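Local coordinates for lipocalin allergen (Canis lupus familiaris, PDB 4ODD), which is a secreted lipocalin from dog dander, known as an allergen, that probably binds small molecules as its relatives do, at residues A[5-10]-A[87-92]; A[17-22]-A[114-119]; A[35-40]-A[146-151]; A[93-98]-A[125-130]. One frame throughout, in Å; residues are numbered along the deposited sequence.

Interaction 1: A[5-10]-A[87-92]; sequences PNVLTQ and FRIIDM
Met92, the last residue of strand 84-92, carries much of this contact with the short N-terminal helix 6-10, whose axis passes the strand at 76° across an end of the lipocalin barrel. Its CB, pointing at the helix, meets the Val7 methyl CG2 at 3.2 Å, the two side chains sliding past each other in opposite directions. CG leaves anti to the backbone N (chi1 -176°) and the chain runs on nearly straight, so SD arrives 3.9 Å from Gln10 CB. A bend at chi3 then tucks the terminal methyl in: CE sits 3.3 Å from Gln10 CB. The Met92 and Gln10 side chains cross at about a right angle, and the Gln10 amide leads away from the strand. Val7 turns its other methyl, CG1, to Ile89, three residues earlier in the strand, 3.9 Å from Ile89 CG2, and Leu8 CD2 adds a looser touch on Ile89 CG1 at 4.4 Å. Behind this layer Leu8 also rests on Ile77, and Met92 on Val11. With no hydrogen bond across it, the contact is made mainly by methyl, methylene and thioether surfaces, so that the fit of side chains, not polar pairing, sets how helix and strand meet.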
loop_
_atom_site.group_PDB
_atom_site.type_symbol
_atom_site.label_atom_id
_atom_site.label_comp_id
_atom_site.label_asym_id
_atom_site.label_seq_id
_atom_site.Cartn_x
_atom_site.Cartn_y
_atom_site.Cartn_z
ATOM N N PRO A 5 -17.625 3.143 8.765
ATOM C CA PRO A 5 -16.263 3.658 9.012
ATOM C C PRO A 5 -15.822 4.654 7.923
ATOM O O PRO A 5 -15.394 4.249 6.839
ATOM C CB PRO A 5 -15.386 2.393 9.032
ATOM C CG PRO A 5 -16.183 1.357 8.277
ATOM C CD PRO A 5 -17.645 1.692 8.495
ATOM N N ASN A 6 -15.952 5.945 8.239
ATOM C CA ASN A 6 -15.795 7.048 7.287
ATOM C C ASN A 6 -14.766 6.785 6.199
ATOM O O ASN A 6 -15.065 6.867 5.004
ATOM C CB ASN A 6 -15.443 8.347 8.031
ATOM C CG ASN A 6 -16.622 9.312 8.134
ATOM O OD1 ASN A 6 -17.380 9.491 7.180
ATOM N ND2 ASN A 6 -16.776 9.944 9.298
ATOM N N VAL A 7 -13.554 6.467 6.634
ATOM C CA VAL A 7 -12.438 6.252 5.737
ATOM C C VAL A 7 -12.766 5.217 4.650
ATOM O O VAL A 7 -12.670 5.517 3.464
ATOM C CB VAL A 7 -11.139 5.903 6.537
ATOM C CG1 VAL A 7 -10.709 4.473 6.298
ATOM C CG2 VAL A 7 -10.002 6.895 6.216
ATOM N N LEU A 8 -13.196 4.024 5.046
ATOM C CA LEU A 8 -13.439 2.938 4.096
ATOM C C LEU A 8 -14.422 3.283 2.979
ATOM O O LEU A 8 -14.365 2.699 1.888
ATOM C CB LEU A 8 -13.904 1.670 4.823
ATOM C CG LEU A 8 -12.842 0.830 5.543
ATOM C CD1 LEU A 8 -13.498 -0.300 6.325
ATOM C CD2 LEU A 8 -11.785 0.277 4.574
ATOM N N THR A 9 -15.323 4.222 3.226
ATOM C CA THR A 9 -16.319 4.535 2.211
ATOM C C THR A 9 -15.685 5.316 1.075
ATOM O O THR A 9 -15.838 4.970 -0.106
ATOM C CB THR A 9 -17.476 5.378 2.777
ATOM O OG1 THR A 9 -17.917 4.832 4.029
ATOM C CG2 THR A 9 -18.635 5.402 1.785
ATOM N N GLN A 10 -14.951 6.356 1.462
ATOM C CA GLN A 10 -14.441 7.355 0.538
ATOM C C GLN A 10 -13.208 6.936 -0.254
ATOM O O GLN A 10 -12.731 7.701 -1.085
ATOM C CB GLN A 10 -14.118 8.641 1.305
ATOM C CG GLN A 10 -15.331 9.328 1.900
ATOM C CD GLN A 10 -16.372 9.683 0.844
ATOM O OE1 GLN A 10 -17.259 8.880 0.537
ATOM N NE2 GLN A 10 -16.264 10.889 0.276
ATOM N N PHE A 87 -4.126 -5.872 6.420
ATOM C CA PHE A 87 -3.970 -4.512 5.955
ATOM C C PHE A 87 -4.917 -3.557 6.657
ATOM O O PHE A 87 -6.049 -3.923 7.014
ATOM C CB PHE A 87 -4.187 -4.472 4.436
ATOM C CG PHE A 87 -3.977 -3.128 3.831
ATOM C CD1 PHE A 87 -5.057 -2.375 3.393
ATOM C CD2 PHE A 87 -2.701 -2.601 3.711
ATOM C CE1 PHE A 87 -4.863 -1.117 2.830
ATOM C CE2 PHE A 87 -2.500 -1.344 3.157
ATOM C CZ PHE A 87 -3.581 -0.602 2.713
ATOM N N ARG A 88 -4.456 -2.323 6.835
ATOM C CA ARG A 88 -5.261 -1.305 7.477
ATOM C C ARG A 88 -5.016 0.038 6.834
ATOM O O ARG A 88 -3.889 0.373 6.499
ATOM C CB ARG A 88 -4.945 -1.226 8.974
ATOM C CG ARG A 88 -5.481 -2.398 9.810
ATOM C CD ARG A 88 -5.418 -2.089 11.313
ATOM N NE ARG A 88 -5.670 -3.251 12.170
ATOM C CZ ARG A 88 -6.864 -3.806 12.375
ATOM N NH1 ARG A 88 -7.943 -3.333 11.771
ATOM N NH2 ARG A 88 -6.981 -4.856 13.179
ATOM N N ILE A 89 -6.080 0.803 6.641
ATOM C CA ILE A 89 -5.939 2.199 6.297
ATOM C C ILE A 89 -5.682 2.940 7.597
ATOM O O ILE A 89 -6.491 2.883 8.516
ATOM C CB ILE A 89 -7.224 2.734 5.683
ATOM C CG1 ILE A 89 -7.690 1.807 4.563
ATOM C CG2 ILE A 89 -7.018 4.154 5.163
ATOM C CD1 ILE A 89 -6.637 1.574 3.533
ATOM N N ILE A 90 -4.556 3.625 7.686
ATOM C CA ILE A 90 -4.240 4.379 8.889
ATOM C C ILE A 90 -4.902 5.761 8.863
ATOM O O ILE A 90 -5.277 6.297 9.904
ATOM C CB ILE A 90 -2.715 4.572 9.049
ATOM C CG1 ILE A 90 -1.995 3.218 9.108
ATOM C CG2 ILE A 90 -2.415 5.394 10.279
ATOM C CD1 ILE A 90 -2.553 2.294 10.154
ATOM N N ASP A 91 -5.053 6.332 7.672
ATOM C CA ASP A 91 -5.479 7.727 7.556
ATOM C C ASP A 91 -5.876 8.086 6.126
ATOM O O ASP A 91 -5.299 7.582 5.166
ATOM C CB ASP A 91 -4.335 8.643 8.015
ATOM C CG ASP A 91 -4.834 9.917 8.669
ATOM O OD1 ASP A 91 -5.798 9.849 9.462
ATOM O OD2 ASP A 91 -4.259 10.988 8.390
ATOM N N MET A 92 -6.865 8.959 5.981
ATOM C CA MET A 92 -7.226 9.446 4.651
ATOM C C MET A 92 -7.638 10.914 4.622
ATOM O O MET A 92 -8.498 11.347 5.393
ATOM C CB MET A 92 -8.340 8.607 4.023
ATOM C CG MET A 92 -8.678 9.033 2.596
ATOM S SD MET A 92 -10.307 8.511 2.011
ATOM C CE MET A 92 -11.399 9.539 3.004
#

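Interaction 2: A[17-22]-A[114-119]; sequences TLYVSS and ALLMGR
Here the lipocalin barrel closes: strand 13-22, the first of the barrel, pairs antiparallel with strand 110-118, the last of it. Five backbone hydrogen bonds join the segments. At one end Ser21 and Ala114 form a hydrogen-bonded pair with both bonds made, Ser21 N to Ala114 O at 3.0 Å and Ala114 N to Ser21 O at 2.9 Å. Toward the other end a classic beta bulge shifts the register by one, so that Leu18 and Tyr19 both face Leu116. Its carbonyl takes two donors in the carbonyl plane: Leu18 N, 2.8 Å from Leu116 O, comes in closer to the line of the C=O bond (158°), while Tyr19 N, at 3.2 Å from Leu116 O, approaches along a lone pair. Leu116 N returns a bond to Tyr19 O, the donor standing above that carbonyl's plane.

The apolar contacts divide between two faces. On one, Val20 and Leu115 run alongside each other in the same direction, with Val20 CG1 3.4 Å from Leu115 CD2; Thr17 and Met117 share this face. On the other, Tyr19 and Leu116 lie flank to flank and meet CD2 to CD2 at 4.0 Å, on the side that helix 125-137 covers through Ile128 and Phe131.

Polar ends look elsewhere. Ser21 OG bonds Ser135 OG of the helix, Thr17 OG1 bonds Ile36 O, and Arg119 makes a cation-pi contact with Trp15, the Arg-Trp pair familiar in lipocalins. Leu18 turns back toward the partner strand, laying its CD2 3.7 Å from Gly118 CA.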
loop_
_atom_site.group_PDB
_atom_site.type_symbol
_atom_site.label_atom_id
_atom_site.label_comp_id
_atom_site.label_asym_id
_atom_site.label_seq_id
_atom_site.Cartn_x
_atom_site.Cartn_y
_atom_site.Cartn_z
ATOM N N THR A 17 1.145 5.495 -5.956
ATOM C CA THR A 17 2.051 5.289 -4.833
ATOM C C THR A 17 3.070 6.421 -4.765
ATOM O O THR A 17 3.721 6.726 -5.756
ATOM C CB THR A 17 2.821 3.962 -4.918
ATOM O OG1 THR A 17 1.915 2.888 -5.191
ATOM C CG2 THR A 17 3.549 3.708 -3.604
ATOM N N LEU A 18 3.207 7.032 -3.595
ATOM C CA LEU A 18 4.230 8.049 -3.373
ATOM C C LEU A 18 5.423 7.480 -2.599
ATOM O O LEU A 18 6.568 7.506 -3.077
ATOM C CB LEU A 18 3.637 9.241 -2.632
ATOM C CG LEU A 18 2.888 10.252 -3.505
ATOM C CD1 LEU A 18 2.305 9.594 -4.742
ATOM C CD2 LEU A 18 1.821 10.984 -2.720
ATOM N N TYR A 19 5.161 6.951 -1.410
ATOM C CA TYR A 19 6.234 6.374 -0.605
ATOM C C TYR A 19 5.872 4.995 -0.109
ATOM O O TYR A 19 4.705 4.694 0.122
ATOM C CB TYR A 19 6.543 7.253 0.604
ATOM C CG TYR A 19 7.092 8.626 0.290
ATOM C CD1 TYR A 19 8.459 8.881 0.365
ATOM C CD2 TYR A 19 6.252 9.672 -0.053
ATOM C CE1 TYR A 19 8.972 10.141 0.094
ATOM C CE2 TYR A 19 6.756 10.932 -0.326
ATOM C CZ TYR A 19 8.114 11.158 -0.253
ATOM O OH TYR A 19 8.609 12.408 -0.527
ATOM N N VAL A 20 6.890 4.162 0.052
ATOM C CA VAL A 20 6.763 2.890 0.744
ATOM C C VAL A 20 7.955 2.718 1.671
ATOM O O VAL A 20 9.055 3.196 1.387
ATOM C CB VAL A 20 6.744 1.687 -0.227
ATOM C CG1 VAL A 20 5.523 1.721 -1.093
ATOM C CG2 VAL A 20 7.998 1.682 -1.070
ATOM N N SER A 21 7.732 2.026 2.780
ATOM C CA SER A 21 8.821 1.643 3.662
ATOM C C SER A 21 8.575 0.225 4.113
ATOM O O SER A 21 7.467 -0.287 3.985
ATOM C CB SER A 21 8.940 2.595 4.868
ATOM O OG SER A 21 7.825 2.501 5.749
ATOM N N SER A 22 9.617 -0.406 4.634
ATOM C CA SER A 22 9.520 -1.781 5.088
ATOM C C SER A 22 10.652 -2.136 6.049
ATOM O O SER A 22 11.730 -1.541 6.003
ATOM C CB SER A 22 9.542 -2.737 3.892
ATOM O OG SER A 22 9.412 -4.081 4.331
ATOM N N ALA A 114 4.709 0.034 4.926
ATOM C CA ALA A 114 3.931 1.263 5.065
ATOM C C ALA A 114 3.812 1.994 3.702
ATOM O O ALA A 114 4.773 2.046 2.928
ATOM C CB ALA A 114 4.525 2.166 6.158
ATOM N N LEU A 115 2.634 2.526 3.395
ATOM C CA LEU A 115 2.446 3.211 2.125
ATOM C C LEU A 115 1.760 4.556 2.232
ATOM O O LEU A 115 0.734 4.702 2.921
ATOM C CB LEU A 115 1.632 2.375 1.158
ATOM C CG LEU A 115 2.107 0.988 0.808
ATOM C CD1 LEU A 115 1.103 0.008 1.337
ATOM C CD2 LEU A 115 2.211 0.895 -0.699
ATOM N N LEU A 116 2.329 5.527 1.516
ATOM C CA LEU A 116 1.684 6.807 1.303
ATOM C C LEU A 116 1.230 6.818 -0.134
ATOM O O LEU A 116 2.029 6.653 -1.051
ATOM C CB LEU A 116 2.640 7.961 1.571
ATOM C CG LEU A 116 2.001 9.345 1.417
ATOM C CD1 LEU A 116 0.638 9.384 2.083
ATOM C CD2 LEU A 116 2.921 10.434 1.975
ATOM N N MET A 117 -0.070 6.956 -0.328
ATOM C CA MET A 117 -0.620 6.937 -1.666
ATOM C C MET A 117 -1.296 8.267 -1.905
ATOM O O MET A 117 -1.929 8.825 -1.002
ATOM C CB MET A 117 -1.626 5.803 -1.830
ATOM C CG MET A 117 -1.003 4.420 -1.860
ATOM S SD MET A 117 -2.200 3.219 -1.246
ATOM C CE MET A 117 -2.359 3.798 0.443
ATOM N N GLY A 118 -1.156 8.779 -3.124
ATOM C CA GLY A 118 -1.709 10.083 -3.442
ATOM C C GLY A 118 -2.819 10.014 -4.458
ATOM O O GLY A 118 -2.882 9.095 -5.264
ATOM N N ARG A 119 -3.709 10.995 -4.383
ATOM C CA ARG A 119 -4.722 11.238 -5.393
ATOM C C ARG A 119 -4.218 12.404 -6.234
ATOM O O ARG A 119 -4.499 13.552 -5.920
ATOM C CB ARG A 119 -6.024 11.647 -4.703
ATOM C CG ARG A 119 -7.293 11.360 -5.491
ATOM C CD ARG A 119 -7.738 9.918 -5.318
ATOM N NE ARG A 119 -8.829 9.778 -4.359
ATOM C CZ ARG A 119 -9.608 8.700 -4.259
ATOM N NH1 ARG A 119 -9.414 7.660 -5.068
ATOM N NH2 ARG A 119 -10.588 8.659 -3.356
#

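Interaction 3: A[35-40]-A[146-151]; sequences RIYLRG and IYLGDT
Leu148 sits at the middle of this contact, where the chain leaves the short strand 145-147, which pairs with strand 13-22 of the lipocalin barrel, and passes strand 36-44. Its methyl CD2 lies over the centre of one face of the Arg35 guanidinium, 3.6 Å from Arg35 CZ, so the charged group lies flat on an apolar tip; Arg35 NH1 also makes a weak hydrogen bond to Ile28 O. The same methyl approaches Tyr37 OH, while Leu148 CB touches Tyr37 CE1 at 3.7 Å. The Tyr37 ring offers its edge: Leu148 O lies in the ring plane, 3.5 Å from Tyr37 CE1. Beyond it, the phenol and the threonine hydroxyl share one hydrogen bond, Tyr37 OH to Thr151 OG1 at 2.9 Å, with Thr151 OG1 also near the ring plane.

Torsions bring these groups together. Arg35 has CG anti to the backbone N (chi1 -162°) and runs extended to NE, which carries the guanidinium across Leu148; Ile146 CG2 stands near NH1. Thr151 holds OG1 between its backbone N and carbonyl carbon (chi1 49°), turned toward the phenol.

Further out, a type I turn from Leu148 to Thr151 folds the chain back so that Leu148 touches the ring edge and Thr151 the phenol oxygen. Leu148 backs onto Thr17 and Val20 of strand 13-22, and Arg39 forms a salt bridge with Asp152, close to the Cys62-Cys154 disulfide that ties the C-terminal tail to the barrel. The turn itself is closed by Thr151 N bonding Leu148 O at 3.2 Å.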
loop_
_atom_site.group_PDB
_atom_site.type_symbol
_atom_site.label_atom_id
_atom_site.label_comp_id
_atom_site.label_asym_id
_atom_site.label_seq_id
_atom_site.Cartn_x
_atom_site.Cartn_y
_atom_site.Cartn_z
ATOM N N ARG A 35 7.235 -3.429 -3.969
ATOM C CA ARG A 35 7.483 -2.234 -4.758
ATOM C C ARG A 35 6.240 -2.011 -5.639
ATOM O O ARG A 35 6.230 -2.307 -6.836
ATOM C CB ARG A 35 8.762 -2.386 -5.594
ATOM C CG ARG A 35 9.343 -1.073 -6.109
ATOM C CD ARG A 35 10.686 -1.288 -6.775
ATOM N NE ARG A 35 11.203 -0.076 -7.407
ATOM C CZ ARG A 35 12.031 0.787 -6.820
ATOM N NH1 ARG A 35 12.441 0.583 -5.574
ATOM N NH2 ARG A 35 12.448 1.864 -7.480
ATOM N N ILE A 36 5.188 -1.502 -5.007
ATOM C CA ILE A 36 3.845 -1.485 -5.570
ATOM C C ILE A 36 3.473 -0.142 -6.176
ATOM O O ILE A 36 3.555 0.910 -5.525
ATOM C CB ILE A 36 2.795 -1.781 -4.483
ATOM C CG1 ILE A 36 3.006 -3.169 -3.903
ATOM C CG2 ILE A 36 1.393 -1.666 -5.059
ATOM C CD1 ILE A 36 3.028 -4.221 -4.946
ATOM N N TYR A 37 3.034 -0.169 -7.422
ATOM C CA TYR A 37 2.540 1.054 -8.031
ATOM C C TYR A 37 1.042 0.963 -8.119
ATOM O O TYR A 37 0.488 0.227 -8.940
ATOM C CB TYR A 37 3.170 1.279 -9.401
ATOM C CG TYR A 37 4.658 1.520 -9.299
ATOM C CD1 TYR A 37 5.157 2.787 -8.983
ATOM C CD2 TYR A 37 5.571 0.485 -9.505
ATOM C CE1 TYR A 37 6.528 3.024 -8.891
ATOM C CE2 TYR A 37 6.931 0.715 -9.418
ATOM C CZ TYR A 37 7.403 1.980 -9.106
ATOM O OH TYR A 37 8.759 2.178 -9.017
ATOM N N LEU A 38 0.383 1.691 -7.237
ATOM C CA LEU A 38 -1.064 1.689 -7.223
ATOM C C LEU A 38 -1.667 2.301 -8.454
ATOM O O LEU A 38 -1.113 3.238 -9.044
ATOM C CB LEU A 38 -1.596 2.361 -5.969
ATOM C CG LEU A 38 -2.003 1.138 -5.144
ATOM C CD1 LEU A 38 -1.405 1.176 -3.742
ATOM C CD2 LEU A 38 -3.524 0.931 -5.140
ATOM N N ARG A 39 -2.798 1.737 -8.850
ATOM C CA ARG A 39 -3.614 2.349 -9.885
ATOM C C ARG A 39 -4.943 2.745 -9.277
ATOM O O ARG A 39 -5.413 3.866 -9.477
ATOM C CB ARG A 39 -3.808 1.411 -11.072
ATOM C CG ARG A 39 -2.535 1.256 -11.925
ATOM C CD ARG A 39 -2.113 2.592 -12.533
ATOM N NE ARG A 39 -0.909 2.487 -13.338
ATOM C CZ ARG A 39 0.301 2.839 -12.920
ATOM N NH1 ARG A 39 0.472 3.316 -11.697
ATOM N NH2 ARG A 39 1.345 2.710 -13.722
ATOM N N GLY A 40 -5.547 1.838 -8.510
ATOM C CA GLY A 40 -6.800 2.170 -7.868
ATOM C C GLY A 40 -7.280 1.173 -6.845
ATOM O O GLY A 40 -6.786 0.052 -6.748
ATOM N N ILE A 146 11.388 4.623 0.800
ATOM C CA ILE A 146 11.664 4.800 -0.629
ATOM C C ILE A 146 10.581 5.630 -1.321
ATOM O O ILE A 146 9.379 5.404 -1.125
ATOM C CB ILE A 146 11.758 3.453 -1.340
ATOM C CG1 ILE A 146 12.918 2.646 -0.781
ATOM C CG2 ILE A 146 11.926 3.641 -2.832
ATOM C CD1 ILE A 146 12.962 1.250 -1.332
ATOM N N TYR A 147 11.013 6.595 -2.131
ATOM C CA TYR A 147 10.080 7.410 -2.907
ATOM C C TYR A 147 9.847 6.753 -4.275
ATOM O O TYR A 147 10.800 6.442 -5.004
ATOM C CB TYR A 147 10.598 8.852 -3.030
ATOM C CG TYR A 147 9.742 9.741 -3.901
ATOM C CD1 TYR A 147 8.470 10.126 -3.499
ATOM C CD2 TYR A 147 10.202 10.190 -5.133
ATOM C CE1 TYR A 147 7.678 10.931 -4.307
ATOM C CE2 TYR A 147 9.415 10.989 -5.945
ATOM C CZ TYR A 147 8.155 11.363 -5.531
ATOM O OH TYR A 147 7.376 12.173 -6.348
ATOM N N LEU A 148 8.582 6.490 -4.598
ATOM C CA LEU A 148 8.260 5.799 -5.852
ATOM C C LEU A 148 7.508 6.707 -6.785
ATOM O O LEU A 148 7.238 6.334 -7.927
ATOM C CB LEU A 148 7.433 4.545 -5.601
ATOM C CG LEU A 148 8.140 3.412 -4.861
ATOM C CD1 LEU A 148 7.170 2.225 -4.643
ATOM C CD2 LEU A 148 9.386 2.992 -5.632
ATOM N N GLY A 149 7.183 7.900 -6.284
ATOM C CA GLY A 149 6.478 8.912 -7.050
ATOM C C GLY A 149 7.020 9.216 -8.440
ATOM O O GLY A 149 6.252 9.587 -9.335
ATOM N N ASP A 150 8.327 9.059 -8.639
ATOM C CA ASP A 150 8.950 9.472 -9.901
ATOM C C ASP A 150 9.485 8.326 -10.764
ATOM O O ASP A 150 10.171 8.566 -11.764
ATOM C CB ASP A 150 10.086 10.459 -9.629
ATOM C CG ASP A 150 11.193 9.848 -8.785
ATOM O OD1 ASP A 150 11.148 8.614 -8.547
ATOM O OD2 ASP A 150 12.096 10.603 -8.358
ATOM N N THR A 151 9.184 7.093 -10.374
ATOM C CA THR A 151 9.632 5.924 -11.127
ATOM C C THR A 151 8.468 5.091 -11.652
ATOM O O THR A 151 8.649 3.926 -12.045
ATOM C CB THR A 151 10.564 5.028 -10.293
ATOM O OG1 THR A 151 9.980 4.765 -9.008
ATOM C CG2 THR A 151 11.889 5.725 -10.089
#

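Interaction 4: A[93-98]-A[125-130]; sequences TPNALI and EEDIAK
The lipocalin C-terminal helix, 125-137, lies against the barrel here, its first turns running almost parallel to the start of strand 96-104 (4° between the short axes, 9.6 Å apart). Just before that strand the chain makes an ST turn: Thr93 OG1 accepts from the backbone N of Asn95 and, at 3.0 Å, from Ala96 N. The hydroxyl is taken up by the turn; the methyl faces the helix, and Thr93 CG2 meets Asp127 OD1 tip to tip at 3.6 Å. The other carboxylate oxygen, Asp127 OD2, comes within 3.3 Å of Ala96 CB. One helical turn after Asp127, the CB of Lys130 is met by Ile98 CD1 at 3.7 Å, the two side chains crossing at about a right angle. Lys130 then extends away beyond CG, and its NZ forms a salt bridge with Asp91 on the neighbouring strand 84-92.

No hydrogen bond spans the two segments. Asp127 is buried; its place in the first turn of the helix may favour the charged form through the helix dipole. The favourable part across the segments is the apolar touch of Ile98 on Lys130, while the Asp127 carboxylate abuts methyls of turn and strand, and the charge pairing is carried one strand further by Lys130.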
loop_
_atom_site.group_PDB
_atom_site.type_symbol
_atom_site.label_atom_id
_atom_site.label_comp_id
_atom_site.label_asym_id
_atom_site.label_seq_id
_atom_site.Cartn_x
_atom_site.Cartn_y
_atom_site.Cartn_z
ATOM N N THR A 93 -6.999 11.666 3.727
ATOM C CA THR A 93 -7.446 12.998 3.326
ATOM C C THR A 93 -8.053 12.800 1.935
ATOM O O THR A 93 -8.143 11.664 1.474
ATOM C CB THR A 93 -6.273 14.014 3.325
ATOM O OG1 THR A 93 -5.810 14.247 1.989
ATOM C CG2 THR A 93 -5.111 13.505 4.181
ATOM N N PRO A 94 -8.497 13.878 1.262
ATOM C CA PRO A 94 -9.058 13.641 -0.080
ATOM C C PRO A 94 -7.947 13.518 -1.119
ATOM O O PRO A 94 -8.136 12.957 -2.206
ATOM C CB PRO A 94 -9.892 14.904 -0.348
ATOM C CG PRO A 94 -9.889 15.686 0.943
ATOM C CD PRO A 94 -8.648 15.283 1.669
ATOM N N ASN A 95 -6.786 14.052 -0.754
ATOM C CA ASN A 95 -5.579 13.971 -1.561
ATOM C C ASN A 95 -4.699 12.760 -1.204
ATOM O O ASN A 95 -3.917 12.293 -2.025
ATOM C CB ASN A 95 -4.781 15.274 -1.404
ATOM C CG ASN A 95 -3.508 15.287 -2.229
ATOM O OD1 ASN A 95 -3.540 15.555 -3.435
ATOM N ND2 ASN A 95 -2.374 15.007 -1.582
ATOM N N ALA A 96 -4.831 12.239 0.014
ATOM C CA ALA A 96 -3.864 11.246 0.484
ATOM C C ALA A 96 -4.441 9.975 1.148
ATOM O O ALA A 96 -5.627 9.903 1.488
ATOM C CB ALA A 96 -2.830 11.921 1.394
ATOM N N LEU A 97 -3.574 8.980 1.328
ATOM C CA LEU A 97 -3.963 7.686 1.863
ATOM C C LEU A 97 -2.749 7.000 2.491
ATOM O O LEU A 97 -1.755 6.742 1.817
ATOM C CB LEU A 97 -4.525 6.818 0.739
ATOM C CG LEU A 97 -5.209 5.526 1.159
ATOM C CD1 LEU A 97 -6.469 5.866 1.924
ATOM C CD2 LEU A 97 -5.532 4.682 -0.060
ATOM N N ILE A 98 -2.825 6.715 3.781
ATOM C CA ILE A 98 -1.746 5.983 4.444
ATOM C C ILE A 98 -2.174 4.554 4.812
ATOM O O ILE A 98 -3.139 4.349 5.567
ATOM C CB ILE A 98 -1.253 6.699 5.714
ATOM C CG1 ILE A 98 -0.680 8.071 5.365
ATOM C CG2 ILE A 98 -0.193 5.851 6.430
ATOM C CD1 ILE A 98 -0.226 8.862 6.578
ATOM N N GLU A 125 2.556 18.243 2.373
ATOM C CA GLU A 125 3.807 17.962 3.080
ATOM C C GLU A 125 3.577 17.441 4.509
ATOM O O GLU A 125 4.419 16.744 5.080
ATOM C CB GLU A 125 4.689 19.213 3.090
ATOM C CG GLU A 125 6.186 18.923 3.123
ATOM C CD GLU A 125 6.754 18.855 4.532
ATOM O OE1 GLU A 125 5.985 18.589 5.482
ATOM O OE2 GLU A 125 7.973 19.078 4.687
ATOM N N GLU A 126 2.427 17.784 5.075
ATOM C CA GLU A 126 2.059 17.343 6.411
ATOM C C GLU A 126 1.816 15.845 6.395
ATOM O O GLU A 126 2.257 15.119 7.281
ATOM C CB GLU A 126 0.796 18.067 6.869
ATOM C CG GLU A 126 0.944 19.585 6.956
ATOM C CD GLU A 126 1.301 20.232 5.623
ATOM O OE1 GLU A 126 0.371 20.658 4.896
ATOM O OE2 GLU A 126 2.512 20.320 5.309
ATOM N N ASP A 127 1.086 15.404 5.379
ATOM C CA ASP A 127 0.918 13.992 5.069
ATOM C C ASP A 127 2.241 13.218 5.166
ATOM O O ASP A 127 2.317 12.176 5.835
ATOM C CB ASP A 127 0.300 13.846 3.676
ATOM C CG ASP A 127 -1.090 14.466 3.586
ATOM O OD1 ASP A 127 -1.759 14.606 4.631
ATOM O OD2 ASP A 127 -1.520 14.803 2.465
ATOM N N ILE A 128 3.286 13.718 4.512
ATOM C CA ILE A 128 4.593 13.079 4.631
ATOM C C ILE A 128 4.992 12.810 6.086
ATOM O O ILE A 128 5.494 11.732 6.419
ATOM C CB ILE A 128 5.702 13.905 3.958
ATOM C CG1 ILE A 128 5.637 13.751 2.441
ATOM C CG2 ILE A 128 7.071 13.464 4.449
ATOM C CD1 ILE A 128 6.946 14.102 1.751
ATOM N N ALA A 129 4.781 13.793 6.951
ATOM C CA ALA A 129 5.106 13.627 8.363
ATOM C C ALA A 129 4.342 12.458 8.973
ATOM O O ALA A 129 4.931 11.583 9.612
ATOM C CB ALA A 129 4.814 14.912 9.131
ATOM N N LYS A 130 3.028 12.457 8.770
ATOM C CA LYS A 130 2.162 11.402 9.298
ATOM C C LYS A 130 2.659 10.044 8.830
ATOM O O LYS A 130 2.645 9.060 9.580
ATOM C CB LYS A 130 0.706 11.616 8.862
ATOM C CG LYS A 130 -0.204 12.188 9.942
ATOM C CD LYS A 130 -1.602 12.467 9.396
ATOM C CE LYS A 130 -2.487 13.157 10.431
ATOM N NZ LYS A 130 -3.802 13.595 9.865
#

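Interaction 2 is buried near the chain's centre and alone has backbone hydrogen bonds joining its two segments. Interaction 4 is buried too, though farther out; interaction 3 is partly buried and interaction 1 a surface contact. Interaction 3 sets the turn after strand 145-147 against strand 36-44, both neighbours of strand 13-22, and mixes an apolar bed with a hydroxyl pair. In interaction 4, where a carboxylate lies against methyls, helix 125-137 covers the face carrying Tyr19, whose hydroxyl touches Ile128. Interaction 1 is apolar side-chain contact for the most part; it adjoins interaction 4 through backbone bonds of Ile90 and Asp91 with Ile98, and lies across the chain's centre from interaction 3, about 19 Å between their centres.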